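Local coordinates for protein L-asparaginase I (Vibrio cholerae, PDB 2OCD) that probably hydrolyses L-asparagine to L-aspartate and ammonium, as a cytoplasmic homotetramer of the asparaginase 1 family, at residues S174-P179 and G298-P303; V268-Q273 and G277-G282. All blocks are in the same frame, centred on the assembly; numbering follows the deposited sequence.

Contact 1. Residues S174-P179 and G298-P303; sequences SPNLPP and GYDMTP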
ATOM      1  N   SER B 174       7.632  11.699  -6.575  1.00 18.85           N
ATOM      2  CA  SER B 174       8.010  12.937  -5.977  1.00 17.69           C
ATOM      3  C   SER B 174       7.915  12.711  -4.511  1.00 17.12           C
ATOM      4  O   SER B 174       6.886  12.874  -3.930  1.00 16.71           O
ATOM      5  CB  SER B 174       7.134  14.121  -6.447  1.00 18.35           C
ATOM      6  OG  SER B 174       5.816  13.791  -6.782  1.00 16.65           O
ATOM      7  N   PRO B 175       9.009  12.328  -3.888  1.00 17.76           N
ATOM      8  CA  PRO B 175       8.881  11.838  -2.503  1.00 18.04           C
ATOM      9  C   PRO B 175       8.377  12.881  -1.523  1.00 17.99           C
ATOM     10  O   PRO B 175       7.717  12.537  -0.546  1.00 18.57           O
ATOM     11  CB  PRO B 175      10.325  11.452  -2.124  1.00 18.29           C
ATOM     12  CG  PRO B 175      11.067  11.397  -3.431  1.00 18.77           C
ATOM     13  CD  PRO B 175      10.408  12.354  -4.347  1.00 17.87           C
ATOM     14  N   ASN B 176       8.700  14.139  -1.803  1.00 17.66           N
ATOM     15  CA  ASN B 176       8.441  15.263  -0.917  1.00 17.45           C
ATOM     16  C   ASN B 176       7.240  16.173  -1.335  1.00 17.36           C
ATOM     17  O   ASN B 176       6.955  17.163  -0.664  1.00 17.26           O
ATOM     18  CB  ASN B 176       9.755  16.069  -0.786  1.00 17.96           C
ATOM     19  CG  ASN B 176      10.836  15.327   0.034  1.00 17.78           C
ATOM     20  OD1 ASN B 176      10.551  14.787   1.102  1.00 20.78           O
ATOM     21  ND2 ASN B 176      12.069  15.338  -0.444  1.00 15.05           N
ATOM     22  N   LEU B 177       6.538  15.825  -2.422  1.00 16.72           N
ATOM     23  CA  LEU B 177       5.338  16.530  -2.863  1.00 16.79           C
ATOM     24  C   LEU B 177       4.335  15.501  -3.396  1.00 17.28           C
ATOM     25  O   LEU B 177       4.693  14.659  -4.197  1.00 18.47           O
ATOM     26  CB  LEU B 177       5.691  17.540  -3.958  1.00 16.67           C
ATOM     27  CG  LEU B 177       4.893  18.843  -4.254  1.00 16.37           C
ATOM     28  CD1 LEU B 177       3.960  18.688  -5.439  1.00 13.87           C
ATOM     29  CD2 LEU B 177       4.170  19.373  -2.987  1.00 10.63           C
ATOM     30  N   PRO B 178       3.082  15.528  -2.930  1.00 17.77           N
ATOM     31  CA  PRO B 178       2.106  14.625  -3.549  1.00 17.71           C
ATOM     32  C   PRO B 178       1.897  14.954  -4.991  1.00 17.99           C
ATOM     33  O   PRO B 178       2.028  16.104  -5.351  1.00 18.01           O
ATOM     34  CB  PRO B 178       0.813  14.930  -2.807  1.00 17.76           C
ATOM     35  CG  PRO B 178       1.254  15.494  -1.486  1.00 17.65           C
ATOM     36  CD  PRO B 178       2.486  16.302  -1.821  1.00 17.66           C
ATOM     37  N   PRO B 179       1.509  13.965  -5.801  1.00 18.61           N
ATOM     38  CA  PRO B 179       1.376  14.255  -7.207  1.00 19.07           C
ATOM     39  C   PRO B 179       0.277  15.276  -7.401  1.00 19.25           C
ATOM     40  O   PRO B 179      -0.686  15.277  -6.651  1.00 18.91           O
ATOM     41  CB  PRO B 179       1.002  12.909  -7.844  1.00 19.15           C
ATOM     42  CG  PRO B 179       1.003  11.913  -6.770  1.00 19.17           C
ATOM     43  CD  PRO B 179       1.087  12.597  -5.465  1.00 18.72           C
ATOM     44  N   GLY B 298      19.225  23.177   1.123  1.00 11.39           N
ATOM     45  CA  GLY B 298      18.379  22.939  -0.058  1.00 11.67           C
ATOM     46  C   GLY B 298      17.132  22.229   0.459  1.00 12.31           C
ATOM     47  O   GLY B 298      16.458  21.510  -0.275  1.00 11.95           O
ATOM     48  N   TYR B 299      16.858  22.390   1.750  1.00 12.90           N
ATOM     49  CA  TYR B 299      15.612  21.934   2.325  1.00 14.14           C
ATOM     50  C   TYR B 299      15.312  20.522   1.789  1.00 14.15           C
ATOM     51  O   TYR B 299      16.126  19.606   2.025  1.00 13.83           O
ATOM     52  CB  TYR B 299      14.517  22.989   2.034  1.00 15.57           C
ATOM     53  CG  TYR B 299      14.880  24.360   2.595  1.00 16.67           C
ATOM     54  CD1 TYR B 299      14.496  24.739   3.909  1.00 18.54           C
ATOM     55  CD2 TYR B 299      15.657  25.248   1.863  1.00 16.97           C
ATOM     56  CE1 TYR B 299      14.893  25.965   4.463  1.00 17.49           C
ATOM     57  CE2 TYR B 299      16.023  26.469   2.387  1.00 17.64           C
ATOM     58  CZ  TYR B 299      15.644  26.827   3.689  1.00 19.20           C
ATOM     59  OH  TYR B 299      16.000  28.066   4.202  1.00 20.28           O
ATOM     60  N   ASP B 300      14.206  20.356   1.045  1.00 13.52           N
ATOM     61  CA  ASP B 300      13.762  19.020   0.514  1.00 13.38           C
ATOM     62  C   ASP B 300      13.913  18.859  -0.995  1.00 12.79           C
ATOM     63  O   ASP B 300      13.103  18.173  -1.627  1.00 11.74           O
ATOM     64  CB  ASP B 300      12.295  18.681   0.906  1.00 13.23           C
ATOM     65  CG  ASP B 300      11.265  19.710   0.441  1.00 14.97           C
ATOM     66  OD1 ASP B 300      11.590  20.815  -0.085  1.00 17.06           O
ATOM     67  OD2 ASP B 300      10.073  19.418   0.644  1.00 20.35           O
HETATM   68  N   MSE B 301      14.928  19.501  -1.573  1.00 12.00           N
HETATM   69  CA  MSE B 301      15.111  19.445  -2.994  1.00 12.22           C
HETATM   70  C   MSE B 301      15.632  18.091  -3.365  1.00 10.85           C
HETATM   71  O   MSE B 301      16.373  17.510  -2.649  1.00 10.23           O
HETATM   72  CB  MSE B 301      16.098  20.503  -3.470  1.00 11.69           C
HETATM   73  CG  MSE B 301      15.442  21.831  -3.752  1.00 13.29           C
HETATM   74 SE   MSE B 301      16.521  23.055  -4.865  0.70 19.27          SE
HETATM   75  CE  MSE B 301      17.859  23.573  -3.497  1.00 15.59           C
ATOM     76  N   THR B 302      15.187  17.586  -4.501  1.00 10.85           N
ATOM     77  CA  THR B 302      15.849  16.477  -5.175  1.00 10.25           C
ATOM     78  C   THR B 302      17.246  16.969  -5.699  1.00 10.93           C
ATOM     79  O   THR B 302      17.502  18.186  -5.864  1.00 11.21           O
ATOM     80  CB  THR B 302      15.000  16.001  -6.305  1.00  9.40           C
ATOM     81  OG1 THR B 302      14.891  17.059  -7.273  1.00  7.41           O
ATOM     82  CG2 THR B 302      13.623  15.627  -5.783  1.00  5.77           C
ATOM     83  N   PRO B 303      18.191  16.057  -5.801  1.00 11.38           N
ATOM     84  CA  PRO B 303      19.462  16.334  -6.458  1.00 12.48           C
ATOM     85  C   PRO B 303      19.258  16.945  -7.804  1.00 12.57           C
ATOM     86  O   PRO B 303      19.951  17.918  -8.162  1.00 12.49           O
ATOM     87  CB  PRO B 303      20.058  14.944  -6.676  1.00 13.23           C
ATOM     88  CG  PRO B 303      19.515  14.126  -5.444  1.00 12.42           C
ATOM     89  CD  PRO B 303      18.137  14.715  -5.185  1.00 12.03           C
TER
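N176 and D300 carry this small contact almost alone, their side chains sliding past each other in opposite directions with the amide and carboxylate planes 35° apart. The amide nitrogen N176 ND2 reaches the backbone oxygen D300 O at 3.2 Å, but the N-H is bent to 126° and the hydrogen bond is weak. The same nitrogen lies 3.6 Å from D300 CB, and D300 OD2 comes within 3.7 Å of N176 CB. Most of the touching is therefore van der Waals, polar groups lying against methylenes.

The firmer grip on the amide comes from outside: N176 OD1 accepts from G277 N. That bond, helped by the weak one to D300 O, favours this orientation of the amide. With chi1 at -71°, CG sits beside the backbone N and the amide lies against D300. The carboxylate of D300 is held by the C-terminal tail, through OD1 and the backbone N of T336, whereas OD2 makes a long, weak ion pair with R160.

Each partner is set by a turn. N176 is the third residue of a type I turn from S174 to L177, closed by a weak backbone bond and braced by S174 OG donating to L177 O at 2.9 Å. D300 takes the same place in a type II' turn, closed by M301 N to G298 O at 2.8 Å.

Just beyond, T302 is the N-cap of helix 303-315, its OG1 accepting from A305 N. The contact thus joins the loop between strands 171-173 and 181-183 to the connection between strand 296-297 and helix 303-315, with strand 154-157 beside S174 and L177, and strand 276-277 against N176.

Contact 2. Residues V268-Q273 and G277-G282; sequences VVNLTQ and GKVNMG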
ATOM      1  N   VAL B 268      27.706  26.242  -1.934  1.00 16.39           N
ATOM      2  CA  VAL B 268      27.778  24.999  -1.248  1.00 16.40           C
ATOM      3  C   VAL B 268      26.402  24.732  -0.619  1.00 16.74           C
ATOM      4  O   VAL B 268      25.975  25.409   0.329  1.00 18.08           O
ATOM      5  CB  VAL B 268      28.937  24.992  -0.232  1.00 17.06           C
ATOM      6  CG1 VAL B 268      29.003  23.615   0.515  1.00 17.81           C
ATOM      7  CG2 VAL B 268      30.292  25.292  -0.933  1.00 13.53           C
ATOM      8  N   VAL B 269      25.692  23.761  -1.191  1.00 15.63           N
ATOM      9  CA  VAL B 269      24.305  23.537  -0.859  1.00 14.60           C
ATOM     10  C   VAL B 269      24.234  22.188  -0.198  1.00 13.86           C
ATOM     11  O   VAL B 269      24.888  21.235  -0.624  1.00 11.88           O
ATOM     12  CB  VAL B 269      23.404  23.587  -2.122  1.00 15.28           C
ATOM     13  CG1 VAL B 269      23.826  22.563  -3.135  1.00 14.61           C
ATOM     14  CG2 VAL B 269      21.880  23.436  -1.770  1.00 15.77           C
ATOM     15  N   ASN B 270      23.468  22.132   0.879  1.00 13.14           N
ATOM     16  CA  ASN B 270      23.381  20.943   1.662  1.00 13.47           C
ATOM     17  C   ASN B 270      22.040  20.244   1.386  1.00 12.66           C
ATOM     18  O   ASN B 270      21.025  20.786   1.762  1.00 11.98           O
ATOM     19  CB  ASN B 270      23.555  21.339   3.145  1.00 14.03           C
ATOM     20  CG  ASN B 270      23.322  20.173   4.119  1.00 15.39           C
ATOM     21  OD1 ASN B 270      23.270  18.967   3.715  1.00 19.86           O
ATOM     22  ND2 ASN B 270      23.168  20.518   5.397  1.00  8.22           N
ATOM     23  N   LEU B 271      22.041  19.085   0.715  1.00 12.03           N
ATOM     24  CA  LEU B 271      20.838  18.248   0.583  1.00 13.52           C
ATOM     25  C   LEU B 271      20.950  16.981   1.414  1.00 14.70           C
ATOM     26  O   LEU B 271      22.037  16.538   1.692  1.00 15.70           O
ATOM     27  CB  LEU B 271      20.659  17.754  -0.821  1.00 13.62           C
ATOM     28  CG  LEU B 271      20.515  18.660  -2.025  1.00 15.32           C
ATOM     29  CD1 LEU B 271      20.043  17.761  -3.167  1.00 18.01           C
ATOM     30  CD2 LEU B 271      19.512  19.776  -1.795  1.00 17.56           C
ATOM     31  N   THR B 272      19.841  16.355   1.775  1.00 15.55           N
ATOM     32  CA  THR B 272      19.902  15.067   2.483  1.00 16.23           C
ATOM     33  C   THR B 272      20.143  13.861   1.532  1.00 16.80           C
ATOM     34  O   THR B 272      19.621  13.828   0.431  1.00 17.79           O
ATOM     35  CB  THR B 272      18.618  14.854   3.342  1.00 16.74           C
ATOM     36  OG1 THR B 272      18.798  13.738   4.229  1.00 15.73           O
ATOM     37  CG2 THR B 272      17.355  14.667   2.451  1.00 15.42           C
ATOM     38  N   GLN B 273      20.950  12.883   1.940  1.00 17.75           N
ATOM     39  CA  GLN B 273      21.044  11.625   1.194  1.00 18.88           C
ATOM     40  C   GLN B 273      19.824  10.703   1.465  1.00 19.77           C
ATOM     41  O   GLN B 273      19.580   9.793   0.706  1.00 20.31           O
ATOM     42  CB  GLN B 273      22.420  10.931   1.324  1.00 18.63           C
ATOM     43  CG  GLN B 273      22.816  10.370   2.675  1.00 19.40           C
ATOM     44  CD  GLN B 273      24.356  10.052   2.822  1.00 19.14           C
ATOM     45  OE1 GLN B 273      25.230  10.920   2.631  1.00 22.27           O
ATOM     46  NE2 GLN B 273      24.659   8.816   3.200  1.00 14.06           N
ATOM     47  N   GLY B 277      12.348  13.586   2.826  1.00 24.40           N
ATOM     48  CA  GLY B 277      12.974  14.272   3.945  1.00 24.50           C
ATOM     49  C   GLY B 277      13.676  15.570   3.607  1.00 24.14           C
ATOM     50  O   GLY B 277      14.053  15.812   2.455  1.00 23.34           O
ATOM     51  N   LYS B 278      13.871  16.380   4.647  1.00 23.48           N
ATOM     52  CA  LYS B 278      14.173  17.780   4.475  1.00 22.99           C
ATOM     53  C   LYS B 278      15.318  18.246   5.386  1.00 23.07           C
ATOM     54  O   LYS B 278      15.285  18.048   6.598  1.00 23.62           O
ATOM     55  CB  LYS B 278      12.910  18.572   4.761  1.00 22.37           C
ATOM     56  CG  LYS B 278      13.011  19.982   4.311  1.00 22.66           C
ATOM     57  CD  LYS B 278      12.189  20.946   5.163  1.00 21.23           C
ATOM     58  CE  LYS B 278      10.806  21.176   4.631  1.00 22.04           C
ATOM     59  NZ  LYS B 278      10.483  22.664   4.656  1.00 22.78           N
ATOM     60  N   VAL B 279      16.322  18.888   4.798  1.00 22.75           N
ATOM     61  CA  VAL B 279      17.401  19.479   5.569  1.00 22.15           C
ATOM     62  C   VAL B 279      16.882  20.641   6.474  1.00 22.57           C
ATOM     63  O   VAL B 279      16.092  21.489   6.054  1.00 21.74           O
ATOM     64  CB  VAL B 279      18.573  19.965   4.645  1.00 22.43           C
ATOM     65  CG1 VAL B 279      19.475  20.967   5.405  1.00 19.60           C
ATOM     66  CG2 VAL B 279      19.387  18.768   4.085  1.00 20.07           C
ATOM     67  N   ASN B 280      17.338  20.626   7.724  1.00 23.05           N
ATOM     68  CA  ASN B 280      17.015  21.605   8.766  1.00 22.95           C
ATOM     69  C   ASN B 280      18.329  22.067   9.412  1.00 24.49           C
ATOM     70  O   ASN B 280      18.785  21.537  10.431  1.00 24.56           O
ATOM     71  CB  ASN B 280      16.124  20.949   9.813  1.00 22.28           C
ATOM     72  CG  ASN B 280      15.456  21.946  10.773  1.00 22.73           C
ATOM     73  OD1 ASN B 280      15.924  23.069  11.020  1.00 22.13           O
ATOM     74  ND2 ASN B 280      14.364  21.495  11.367  1.00 21.43           N
HETATM   75  N   MSE B 281      18.949  23.061   8.805  1.00 26.35           N
HETATM   76  CA  MSE B 281      20.106  23.710   9.403  1.00 28.43           C
HETATM   77  C   MSE B 281      19.723  24.988  10.176  1.00 27.94           C
HETATM   78  O   MSE B 281      20.450  25.976  10.138  1.00 29.09           O
HETATM   79  CB  MSE B 281      21.135  24.072   8.340  1.00 28.19           C
HETATM   80  CG  MSE B 281      21.718  22.928   7.513  1.00 29.69           C
HETATM   81 SE   MSE B 281      22.593  23.782   5.945  0.80 33.49          SE
HETATM   82  CE  MSE B 281      23.757  25.077   6.893  1.00 27.01           C
ATOM     83  N   GLY B 282      18.625  24.959  10.913  1.00 27.99           N
ATOM     84  CA  GLY B 282      18.191  26.144  11.699  1.00 27.91           C
ATOM     85  C   GLY B 282      19.044  26.433  12.925  1.00 27.59           C
ATOM     86  O   GLY B 282      19.065  27.573  13.418  1.00 27.99           O
TER
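T272 OG1 is gripped twice, giving its proton to the carbonyl oxygen of G244 and accepting from the backbone N of C274. The methyl of the same residue faces the other segment, T272 CG2 resting 3.5 Å from G277 O. Next to it V279 sends both methyls against the strand. V279 CG2 lies 3.4 Å from T272 N and 3.5 Å from N270 O, pressed on the backbone, while V279 CG1 packs 3.7 Å from N270 ND2.

N270 meets the other segment with its side chain as well. Its CG stands anti to the backbone N (chi1 173°), which places the amide against V279 and M281, a selenomethionine. That chain bends at chi3 (53°) and lays its selenium 3.4 Å from N270 ND2 and 3.8 Å from N270 CB. The amide's own bonds run elsewhere, OD1 to the hydroxyl of T242 and ND2 to the carbonyl oxygen of G246, so its rotation is fixed from the neighbouring strand and loop. Farther along, N280 OD1 accepts from G282 N at 3.3 Å in an Asx turn that curls the chain beyond M281.

No hydrogen bond links the two segments. Methyls and selenium cover polar groups of the last strand residues, and the buried amide keeps its polarity satisfied by partners outside the two segments; cohesion here is van der Waals.

Overall arrangement
From the N terminus, the chain leaves strand 171-173, passes through 174-179, meets it again at 276-277 and, at the far end, at 298-303, where contact 1 closes a long loop joining the N-terminal and C-terminal family regions. Contact 2 lies wholly within that loop and closes a far shorter one, folding 277-282 back over strand 267-272 of the parallel C-terminal sheet. Their centres are 12 Å apart, and 277-282 touches both halves of contact 1 through probable hydrogen bonds, G277 N to N176 OD1 (2.8 Å) and V279 N to Y299 O (2.9 Å). G277 also pairs in parallel with a strand of a second subunit, so the sheet continues across the interface.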